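Local coordinates for protein DNA polymerase epsilon subunit 3 (Drosophila melanogaster, PDB 2BYK) that pairs with Chrac-16 as a histone-fold heterodimer that binds DNA and promotes nucleosome sliding, and serves as an accessory component of DNA polymerase epsilon, at residues B[68-73]-B[83-88]. Numbering follows the deposited sequence.
Sequences DILQTL and PSLTQD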
loop_
_atom_site.group_PDB
_atom_site.type_symbol
_atom_site.label_atom_id
_atom_site.label_comp_id
_atom_site.label_asym_id
_atom_site.label_seq_id
_atom_site.Cartn_x
_atom_site.Cartn_y
_atom_site.Cartn_z
ATOM N N ASP B 68 -9.266 -2.632 -12.330
ATOM C CA ASP B 68 -10.031 -1.778 -11.421
ATOM C C ASP B 68 -9.150 -1.325 -10.293
ATOM O O ASP B 68 -9.274 -0.203 -9.815
ATOM C CB ASP B 68 -11.186 -2.539 -10.809
ATOM C CG ASP B 68 -12.273 -2.796 -11.789
ATOM O OD1 ASP B 68 -13.148 -3.644 -11.499
ATOM O OD2 ASP B 68 -12.252 -2.135 -12.853
ATOM N N ILE B 69 -8.283 -2.226 -9.842
ATOM C CA ILE B 69 -7.357 -1.913 -8.763
ATOM C C ILE B 69 -6.258 -1.039 -9.343
ATOM O O ILE B 69 -5.778 -0.117 -8.688
ATOM C CB ILE B 69 -6.716 -3.187 -8.157
ATOM C CG1 ILE B 69 -7.796 -4.075 -7.539
ATOM C CG2 ILE B 69 -5.694 -2.804 -7.091
ATOM C CD1 ILE B 69 -7.275 -5.396 -7.017
ATOM N N LEU B 70 -5.860 -1.327 -10.577
ATOM C CA LEU B 70 -4.818 -0.539 -11.215
ATOM C C LEU B 70 -5.317 0.881 -11.454
ATOM O O LEU B 70 -4.550 1.835 -11.351
ATOM C CB LEU B 70 -4.372 -1.197 -12.531
ATOM C CG LEU B 70 -3.505 -2.455 -12.364
ATOM C CD1 LEU B 70 -3.129 -3.010 -13.723
ATOM C CD2 LEU B 70 -2.250 -2.121 -11.561
ATOM N N GLN B 71 -6.608 1.017 -11.752
ATOM C CA GLN B 71 -7.212 2.331 -11.989
ATOM C C GLN B 71 -7.450 3.096 -10.688
ATOM O O GLN B 71 -7.291 4.310 -10.644
ATOM C CB GLN B 71 -8.539 2.186 -12.736
ATOM C CG GLN B 71 -8.400 1.648 -14.144
ATOM C CD GLN B 71 -9.743 1.426 -14.823
ATOM O OE1 GLN B 71 -10.623 0.743 -14.282
ATOM N NE2 GLN B 71 -9.903 1.991 -16.019
ATOM N N THR B 72 -7.844 2.389 -9.634
ATOM C CA THR B 72 -8.076 3.021 -8.342
ATOM C C THR B 72 -6.757 3.540 -7.765
ATOM O O THR B 72 -6.730 4.557 -7.080
ATOM C CB THR B 72 -8.713 2.033 -7.356
ATOM O OG1 THR B 72 -10.021 1.690 -7.820
ATOM C CG2 THR B 72 -8.818 2.641 -5.976
ATOM N N LEU B 73 -5.661 2.847 -8.047
ATOM C CA LEU B 73 -4.364 3.278 -7.547
ATOM C C LEU B 73 -3.920 4.559 -8.235
ATOM O O LEU B 73 -3.430 5.469 -7.568
ATOM C CB LEU B 73 -3.297 2.195 -7.751
ATOM C CG LEU B 73 -3.302 0.979 -6.826
ATOM C CD1 LEU B 73 -2.168 0.066 -7.213
ATOM C CD2 LEU B 73 -3.144 1.411 -5.381
ATOM N N PRO B 83 3.288 0.899 -12.850
ATOM C CA PRO B 83 4.272 0.282 -13.748
ATOM C C PRO B 83 4.729 -1.101 -13.270
ATOM O O PRO B 83 4.561 -2.111 -13.962
ATOM C CB PRO B 83 5.415 1.292 -13.740
ATOM C CG PRO B 83 4.710 2.586 -13.566
ATOM C CD PRO B 83 3.707 2.262 -12.484
ATOM N N SER B 84 5.314 -1.115 -12.075
ATOM C CA SER B 84 5.822 -2.326 -11.438
ATOM C C SER B 84 4.733 -3.373 -11.284
ATOM O O SER B 84 4.965 -4.550 -11.543
ATOM C CB SER B 84 6.369 -1.982 -10.058
ATOM O OG SER B 84 6.588 -0.584 -9.956
ATOM N N LEU B 85 3.554 -2.925 -10.853
ATOM C CA LEU B 85 2.399 -3.793 -10.643
ATOM C C LEU B 85 1.882 -4.436 -11.923
ATOM O O LEU B 85 1.313 -5.527 -11.896
ATOM C CB LEU B 85 1.270 -3.004 -9.976
ATOM C CG LEU B 85 1.558 -2.546 -8.543
ATOM C CD1 LEU B 85 0.418 -1.678 -8.040
ATOM C CD2 LEU B 85 1.757 -3.771 -7.645
ATOM N N THR B 86 2.076 -3.763 -13.048
ATOM C CA THR B 86 1.614 -4.321 -14.304
ATOM C C THR B 86 2.586 -5.392 -14.780
ATOM O O THR B 86 2.171 -6.408 -15.330
ATOM C CB THR B 86 1.459 -3.242 -15.388
ATOM O OG1 THR B 86 0.593 -2.201 -14.915
ATOM C CG2 THR B 86 0.831 -3.850 -16.630
ATOM N N GLN B 87 3.880 -5.171 -14.573
ATOM C CA GLN B 87 4.867 -6.166 -14.972
ATOM C C GLN B 87 4.655 -7.367 -14.065
ATOM O O GLN B 87 4.705 -8.509 -14.511
ATOM C CB GLN B 87 6.272 -5.619 -14.785
ATOM C CG GLN B 87 6.422 -4.212 -15.326
ATOM C CD GLN B 87 7.840 -3.693 -15.209
ATOM O OE1 GLN B 87 8.475 -3.817 -14.155
ATOM N NE2 GLN B 87 8.347 -3.096 -16.289
ATOM N N ASP B 88 4.407 -7.088 -12.788
ATOM C CA ASP B 88 4.160 -8.125 -11.789
ATOM C C ASP B 88 2.949 -8.922 -12.243
ATOM O O ASP B 88 2.937 -10.144 -12.160
ATOM C CB ASP B 88 3.864 -7.511 -10.409
ATOM C CG ASP B 88 5.034 -6.705 -9.848
ATOM O OD1 ASP B 88 4.902 -6.151 -8.729
ATOM O OD2 ASP B 88 6.083 -6.619 -10.520
#
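Leu70 and Leu73 of helix 66-75 meet Leu85 and Thr86 of helix 82-96 where the last short helix of the histone fold is joined by a further C-terminal helix, as in NF-YB and histone H2B. The chain reverses between them, and the short segments run nearly antiparallel at 170°, their axes 11.1 Å apart. That spacing is wide for two helices, and the long, branched leucine side chains suit it because each extends well out from its own backbone.

Leu85 can be followed outward. Its CB lies 4.0 Å from Leu70 CD2, the two side chains running alongside one another but pointing oppositely. The first torsion (chi1 -67°) sets CG beside the backbone N, and the extended second torsion (chi2 175°) then sends CD1 out to Leu73. There the two leucine side chains meet nearly perpendicular. At 3.2 Å between Leu85 CD1 and Leu73 CD1, this pair is closer than methyl groups normally pack, so the exact separation should be read with caution at 2.40 Å resolution. Both leucines are buried, and both also pack on apolar side chains of the partner protein's chain, consistent with a hydrophobic layer that continues into the heterodimer interface.

Leu70 sits nearer the edge. Its two methyls divide between neighbours: CD2 rests on Leu85, and CD1 comes within 4.0 Å of Thr86 OG1, while Val82 and Leu89 of the same C-terminal helix add further apolar contact. Threonine fits this partly exposed border because its hydroxyl is spent within its own helix, hydrogen-bonded to Val82 O. On the far flank of helix 66-75, Thr72 packs on helix 31-58, and Asp68 O accepts from both Thr72 N and Thr72 OG1, one from each side of the carbonyl plane, OG1 at 2.8 Å.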